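Local structure of malonyl-CoA-[acyl-carrier-protein] transacylase (3TQE) at residues 6-12 / 87-93; 80-86 / 307-311; 133-137 / 200-204. The protein probably transfers the malonyl group from malonyl-CoA to holo-acyl carrier protein, the step that supplies malonyl-ACP for fatty acid synthesis. One frame throughout, in Å; residues are numbered along the deposited sequence.

Overall arrangement
Interactions 1 and 2 are neighbours, their centres about 13 Å apart, and they touch through W81: its indole packs on F8 and F10, with F10 CZ 3.5 Å from W81 CD2, while K88 NZ and E82 OE2 form a 2.7 Å salt bridge. Helix 63-83 is followed, after the loop 84-90, by strand 91-94, which runs on towards S96, the predicted nucleophile; the F12 side chain lies about 10 Å from that of S96. Interaction 3 sits across the chain's centre, its own centre about 31 Å from that of interaction 1 and about 37 Å from that of interaction 2. There S204 meets a bound glycine, its side chain about 6 Å from that of S96.

Interaction 1 of 3, residues 6-12 / 87-93; sequences QSFAFVF and PKPQVMA
Strands 9-12 and 91-93 run parallel at 14°, axes 4.8 Å apart; F10 pairs with M92 and V11 with A93. P87 opens the second segment beside F8, whose p rotamer (chi1 67°) sets its ring edge against P87 O, 3.5 Å from CZ. K88 points away, its NZ salt-bridged to E82. P89 lies over the F8 ring in a CH-pi contact, CA 3.7 Å from the centroid, and its CB is 4.0 Å from F10 CD1. Q90 (phi/psi -78/-28) breaks the extended run: its N donates to F8 O (2.9 Å), and its OE1 accepts from F8 N (2.9 Å) and from a water that also donates to Q6 O. V91 O takes F10 N (3.1 Å), with V91 CG1 3.6 Å from A9 CB. M92, a selenomethionine with chi1 m, turns to the F10 face; its SE makes an oblique Met-aromatic contact, 5.1 Å from the F12 ring centroid. A93 N donates to F10 O (3.0 Å), and A93 O accepts from F12 N (2.9 Å). Strand 9-12 also pairs with 275-278, inside the parallel sheet; 91-94 is its edge strand and leads into what is probably the GxSxG nucleophile elbow, with predicted active-site S96.

Interaction 2 of 3, residues 80-86 / 307-311; sequences CWEALGG and ILTAI
A Schellman motif ends helix 63-83 here, and the apolar side of that helix end packs against helix 304-313. Residues 80-83 are helical; L84 (phi/psi -91/8) is the first to leave helical angles, and G85, at phi 98°, is the C-prime residue. The closing bonds are G86 N to W81 O (2.8 Å) and G85 N to E82 O (3.1 Å). A side chain on G85 would be jammed against the preceding carbonyl, while a CB on G86 would clash with W81 CE2.

Residues 307-311 are helical throughout. The nearest CA pairs are W81-I307 at 6.2 Å, L84-L308 at 7.0 Å and G86-I311 at 5.8 Å. I307 (chi1 m, chi2 t) points across: its CD1 meets C80 CB at 3.7 Å, and its CG2 lies 3.6 Å from L84 CD1 and 4.0 Å from W81 CE3. I311, with the same rotamer, sets CG1 over the six-membered ring of W81, a CH-pi contact 3.7 Å from the centroid, and brings CD1 to 3.5 Å from G86 N and 3.6 Å from L84 O. The W81 ring (chi1 t, chi2 -94°) has A310 CB at its edge, 3.8 Å from CZ3. L308 CD2 lies 4.1 Å from L84 CB.

W81 NE1 hydrogen-bonds to P87 O, and its ring meets F10 edge-to-face, which ties the helix end to the parallel sheet. No hydrogen bond joins the two segments: the contact rests on apolar packing and one CH-pi contact, while the backbone NH groups of L84, G85 and G86 bond back into their own helix end.

Interaction 3 of 3, residues 133-137 / 200-204; sequences EGAMG and VSVPS. With GLY (glycine), chain B.
M136, a selenomethionine, buries the most surface. It points from strand 134-137 towards segment 200-204, and its rotamer (chi1 m, chi2 t, chi3 p) brings SE to 3.4 Å from V202 O and 3.2 Å from S204 OG, while CG lies 3.6 Å from V200 CG2. V200 and G134 follow, nearly equal. At G134 a CB would clash with P203 CD, so its bare CA can sit 4.0 Å from P203 CG. P203 (phi/psi -86/84) centres an inverse gamma turn, its CA 5.1 Å from that of A135. No direct hydrogen bond joins the segments. One water accepts from G134 N (2.9 Å) and donates to S201 O (2.7 Å); another accepts from M136 N (3.0 Å) and donates to V200 O (2.7 Å). S204 OG accepts from N of the bound glycine (3.2 Å), beside the predicted catalytic H205. Strand 170-174 touches M136 and P203, helix 111-128 meets S201 and V202, and helix 177-189 packs on A135.

Interaction 1 of 3, residues 6-12 / 87-93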
# COMPACT_ATOMS: atom_id res chain seq x y z
N GLN A 6 10.24 22.30 4.82
CA GLN A 6 8.94 22.00 4.32
C GLN A 6 8.42 20.79 5.10
O GLN A 6 9.15 19.83 5.35
CB GLN A 6 9.03 21.65 2.83
CG GLN A 6 7.70 21.52 2.13
CD GLN A 6 7.13 22.81 1.58
OE1 GLN A 6 7.82 23.84 1.52
NE2 GLN A 6 5.86 22.76 1.14
N SER A 7 7.15 20.82 5.45
CA SER A 7 6.49 19.67 6.02
C SER A 7 6.29 18.64 4.92
O SER A 7 6.10 19.00 3.77
CB SER A 7 5.18 20.09 6.66
OG SER A 7 5.41 21.16 7.58
N PHE A 8 6.35 17.37 5.30
CA PHE A 8 6.24 16.32 4.30
C PHE A 8 5.68 15.07 4.90
O PHE A 8 5.75 14.85 6.11
CB PHE A 8 7.59 16.05 3.61
CG PHE A 8 8.64 15.47 4.52
CD1 PHE A 8 8.97 14.13 4.44
CD2 PHE A 8 9.29 16.24 5.47
CE1 PHE A 8 9.96 13.58 5.27
CE2 PHE A 8 10.28 15.70 6.30
CZ PHE A 8 10.60 14.36 6.21
N ALA A 9 5.16 14.25 4.00
CA ALA A 9 4.60 12.98 4.34
C ALA A 9 5.35 11.90 3.59
O ALA A 9 5.82 12.14 2.48
CB ALA A 9 3.15 12.95 3.92
N PHE A 10 5.50 10.75 4.21
CA PHE A 10 5.92 9.56 3.51
C PHE A 10 4.72 8.72 3.17
O PHE A 10 3.85 8.48 4.00
CB PHE A 10 6.85 8.71 4.38
CG PHE A 10 8.29 9.00 4.19
CD1 PHE A 10 8.74 10.26 3.88
CD2 PHE A 10 9.17 7.99 4.29
CE1 PHE A 10 10.08 10.48 3.69
CE2 PHE A 10 10.53 8.24 4.11
CZ PHE A 10 10.96 9.48 3.83
N VAL A 11 4.67 8.28 1.93
CA VAL A 11 3.65 7.38 1.46
C VAL A 11 4.28 6.10 0.97
O VAL A 11 5.27 6.11 0.24
CB VAL A 11 2.71 8.01 0.40
CG1 VAL A 11 1.93 9.15 1.06
CG2 VAL A 11 3.43 8.50 -0.86
N PHE A 12 3.74 4.98 1.42
CA PHE A 12 4.35 3.69 1.21
C PHE A 12 3.51 2.87 0.26
O PHE A 12 2.35 2.60 0.54
CB PHE A 12 4.45 2.94 2.54
CG PHE A 12 5.37 3.59 3.52
CD1 PHE A 12 6.69 3.21 3.61
CD2 PHE A 12 4.93 4.60 4.32
CE1 PHE A 12 7.54 3.79 4.53
CE2 PHE A 12 5.77 5.18 5.23
CZ PHE A 12 7.07 4.75 5.35
N PRO A 87 15.28 13.51 7.70
CA PRO A 87 14.53 13.73 8.92
C PRO A 87 13.23 12.93 8.93
O PRO A 87 12.84 12.36 7.91
CB PRO A 87 14.27 15.22 8.86
CG PRO A 87 14.13 15.51 7.47
CD PRO A 87 15.15 14.64 6.78
N LYS A 88 12.55 12.94 10.06
CA LYS A 88 11.30 12.20 10.17
C LYS A 88 10.22 12.96 9.44
O LYS A 88 10.11 14.17 9.54
CB LYS A 88 10.87 12.02 11.62
CG LYS A 88 11.83 11.29 12.47
CD LYS A 88 11.87 9.83 12.13
CE LYS A 88 12.68 9.10 13.20
NZ LYS A 88 12.85 7.67 12.94
N PRO A 89 9.35 12.24 8.73
CA PRO A 89 8.20 12.90 8.16
C PRO A 89 7.24 13.33 9.25
O PRO A 89 7.27 12.83 10.36
CB PRO A 89 7.55 11.81 7.32
CG PRO A 89 7.97 10.61 7.92
CD PRO A 89 9.35 10.80 8.46
N GLN A 90 6.35 14.23 8.89
CA GLN A 90 5.31 14.67 9.79
C GLN A 90 4.19 13.68 9.91
O GLN A 90 3.52 13.62 10.93
CB GLN A 90 4.76 16.00 9.33
CG GLN A 90 5.67 17.14 9.75
CD GLN A 90 7.07 17.05 9.22
OE1 GLN A 90 7.29 17.21 8.04
NE2 GLN A 90 8.03 16.77 10.10
N VAL A 91 3.98 12.90 8.86
CA VAL A 91 2.93 11.91 8.83
C VAL A 91 3.30 10.85 7.82
O VAL A 91 4.09 11.09 6.90
CB VAL A 91 1.57 12.59 8.52
CG1 VAL A 91 1.59 13.18 7.13
CG2 VAL A 91 0.37 11.69 8.75
N MSE A 92 2.73 9.68 8.00
CA MSE A 92 2.92 8.56 7.09
C MSE A 92 1.59 7.96 6.72
O MSE A 92 0.66 7.98 7.50
CB MSE A 92 3.76 7.49 7.77
CG MSE A 92 5.18 7.91 8.09
SE MSE A 92 6.08 6.45 9.01
CE MSE A 92 7.81 7.23 9.27
N ALA A 93 1.53 7.37 5.54
CA ALA A 93 0.37 6.60 5.15
C ALA A 93 0.86 5.56 4.16
O ALA A 93 1.75 5.83 3.39
CB ALA A 93 -0.70 7.46 4.49
O HOH W 1 9.63 18.86 7.78

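Interaction 2 of 3, residues 80-86 / 307-311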
# COMPACT_ATOMS: atom_id res chain seq x y z
N CYS A 80 17.39 3.79 4.09
CA CYS A 80 18.35 4.57 3.29
C CYS A 80 18.12 6.07 3.48
O CYS A 80 19.05 6.83 3.61
CB CYS A 80 18.23 4.23 1.82
SG CYS A 80 18.87 2.62 1.41
N TRP A 81 16.87 6.50 3.49
CA TRP A 81 16.53 7.88 3.80
C TRP A 81 17.15 8.29 5.11
O TRP A 81 17.80 9.33 5.19
CB TRP A 81 15.02 8.03 3.88
CG TRP A 81 14.53 9.33 4.38
CD1 TRP A 81 14.21 9.62 5.64
CD2 TRP A 81 14.28 10.49 3.62
NE1 TRP A 81 13.76 10.91 5.73
CE2 TRP A 81 13.79 11.47 4.49
CE3 TRP A 81 14.34 10.79 2.27
CZ2 TRP A 81 13.41 12.71 4.07
CZ3 TRP A 81 13.96 12.03 1.86
CH2 TRP A 81 13.48 12.96 2.75
N GLU A 82 16.97 7.49 6.16
CA GLU A 82 17.52 7.84 7.45
C GLU A 82 19.04 7.83 7.43
O GLU A 82 19.66 8.73 7.99
CB GLU A 82 16.95 6.95 8.53
CG GLU A 82 15.46 7.22 8.72
CD GLU A 82 14.98 6.96 10.11
OE1 GLU A 82 15.29 5.87 10.62
OE2 GLU A 82 14.29 7.85 10.68
N ALA A 83 19.63 6.86 6.75
CA ALA A 83 21.09 6.73 6.67
C ALA A 83 21.74 7.88 5.98
O ALA A 83 22.89 8.24 6.30
CB ALA A 83 21.47 5.43 5.98
N LEU A 84 21.03 8.48 5.04
CA LEU A 84 21.54 9.58 4.24
C LEU A 84 21.22 10.94 4.86
O LEU A 84 21.48 11.97 4.26
CB LEU A 84 21.03 9.48 2.82
CG LEU A 84 21.69 8.33 2.05
CD1 LEU A 84 20.87 7.99 0.82
CD2 LEU A 84 23.12 8.72 1.66
N GLY A 85 20.69 10.92 6.07
CA GLY A 85 20.46 12.13 6.83
C GLY A 85 19.05 12.68 6.78
O GLY A 85 18.80 13.81 7.19
N GLY A 86 18.09 11.88 6.32
CA GLY A 86 16.75 12.35 6.18
C GLY A 86 16.04 12.45 7.52
O GLY A 86 16.15 11.57 8.36
N ILE A 307 17.32 10.34 -3.19
CA ILE A 307 17.13 10.54 -1.76
C ILE A 307 17.78 11.84 -1.34
O ILE A 307 17.18 12.65 -0.63
CB ILE A 307 17.66 9.36 -0.94
CG1 ILE A 307 16.74 8.15 -1.18
CG2 ILE A 307 17.76 9.73 0.53
CD1 ILE A 307 17.31 6.85 -0.69
N LEU A 308 19.02 12.06 -1.76
CA LEU A 308 19.71 13.28 -1.36
C LEU A 308 19.02 14.51 -1.93
O LEU A 308 18.92 15.51 -1.24
CB LEU A 308 21.16 13.22 -1.80
CG LEU A 308 21.99 12.20 -1.02
CD1 LEU A 308 23.32 12.02 -1.72
CD2 LEU A 308 22.21 12.57 0.43
N THR A 309 18.51 14.43 -3.14
CA THR A 309 17.75 15.51 -3.75
C THR A 309 16.49 15.83 -2.94
O THR A 309 16.19 17.00 -2.68
CB THR A 309 17.36 15.14 -5.16
OG1 THR A 309 18.56 15.07 -5.94
CG2 THR A 309 16.41 16.13 -5.79
N ALA A 310 15.79 14.79 -2.54
CA ALA A 310 14.58 14.93 -1.75
C ALA A 310 14.89 15.57 -0.41
O ALA A 310 14.14 16.41 0.06
CB ALA A 310 13.90 13.58 -1.56
N ILE A 311 15.95 15.13 0.26
CA ILE A 311 16.31 15.71 1.53
C ILE A 311 16.63 17.18 1.36
O ILE A 311 16.19 18.03 2.14
CB ILE A 311 17.47 14.97 2.17
CG1 ILE A 311 17.08 13.52 2.48
CG2 ILE A 311 17.96 15.69 3.41
CD1 ILE A 311 18.23 12.64 2.91

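Interaction 3 of 3, residues 133-137 / 200-204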
# COMPACT_ATOMS: atom_id res chain seq x y z
N GLU A 133 -12.80 -17.12 -8.78
CA GLU A 133 -14.11 -16.69 -8.29
C GLU A 133 -14.15 -15.23 -7.90
O GLU A 133 -15.23 -14.66 -7.74
CB GLU A 133 -14.58 -17.57 -7.14
CG GLU A 133 -14.84 -19.00 -7.64
CD GLU A 133 -15.49 -19.92 -6.62
OE1 GLU A 133 -15.88 -19.44 -5.53
OE2 GLU A 133 -15.60 -21.13 -6.93
N GLY A 134 -12.99 -14.64 -7.74
CA GLY A 134 -12.91 -13.23 -7.38
C GLY A 134 -12.22 -12.43 -8.45
O GLY A 134 -11.52 -12.95 -9.33
N ALA A 135 -12.38 -11.13 -8.37
CA ALA A 135 -11.73 -10.22 -9.29
C ALA A 135 -11.69 -8.82 -8.71
O ALA A 135 -12.39 -8.50 -7.76
CB ALA A 135 -12.47 -10.20 -10.65
N MSE A 136 -10.84 -8.01 -9.34
CA MSE A 136 -10.81 -6.59 -9.11
C MSE A 136 -10.80 -5.91 -10.43
O MSE A 136 -10.33 -6.45 -11.43
CB MSE A 136 -9.57 -6.17 -8.30
CG MSE A 136 -9.48 -6.84 -6.96
SE MSE A 136 -8.11 -6.15 -5.80
CE MSE A 136 -9.06 -4.62 -5.17
N GLY A 137 -11.33 -4.70 -10.45
CA GLY A 137 -11.42 -3.92 -11.65
C GLY A 137 -11.24 -2.45 -11.39
O GLY A 137 -11.68 -1.94 -10.39
N VAL A 200 -5.21 -9.35 -10.98
CA VAL A 200 -5.12 -10.00 -9.68
C VAL A 200 -6.28 -10.99 -9.58
O VAL A 200 -7.31 -10.84 -10.24
CB VAL A 200 -5.19 -8.98 -8.53
CG1 VAL A 200 -3.98 -8.03 -8.56
CG2 VAL A 200 -6.51 -8.19 -8.58
N SER A 201 -6.08 -12.04 -8.81
CA SER A 201 -7.14 -13.02 -8.58
C SER A 201 -7.88 -12.63 -7.31
O SER A 201 -9.07 -12.91 -7.16
CB SER A 201 -6.56 -14.44 -8.47
OG SER A 201 -5.64 -14.57 -7.37
N VAL A 202 -7.19 -11.97 -6.39
CA VAL A 202 -7.67 -11.86 -5.02
C VAL A 202 -8.52 -10.62 -4.87
O VAL A 202 -8.04 -9.53 -5.12
CB VAL A 202 -6.47 -11.75 -4.06
CG1 VAL A 202 -6.94 -11.52 -2.63
CG2 VAL A 202 -5.62 -13.02 -4.18
N PRO A 203 -9.78 -10.78 -4.47
CA PRO A 203 -10.65 -9.61 -4.34
C PRO A 203 -10.50 -8.96 -2.97
O PRO A 203 -11.26 -9.19 -2.05
CB PRO A 203 -12.04 -10.21 -4.52
CG PRO A 203 -11.92 -11.57 -3.90
CD PRO A 203 -10.53 -12.04 -4.28
N SER A 204 -9.49 -8.12 -2.88
CA SER A 204 -9.17 -7.52 -1.60
C SER A 204 -10.12 -6.38 -1.25
O SER A 204 -10.83 -5.86 -2.12
CB SER A 204 -7.72 -7.04 -1.60
OG SER A 204 -7.46 -6.17 -2.67
N GLY B . -4.89 -4.30 -2.73
CA GLY B . -3.59 -4.93 -2.36
C GLY B . -3.61 -5.54 -0.97
O GLY B . -2.57 -5.75 -0.30
OXT GLY B . -4.68 -5.82 -0.46
O HOH W 2 -10.23 -15.36 -7.58
O HOH W 3 -9.13 -9.27 -11.39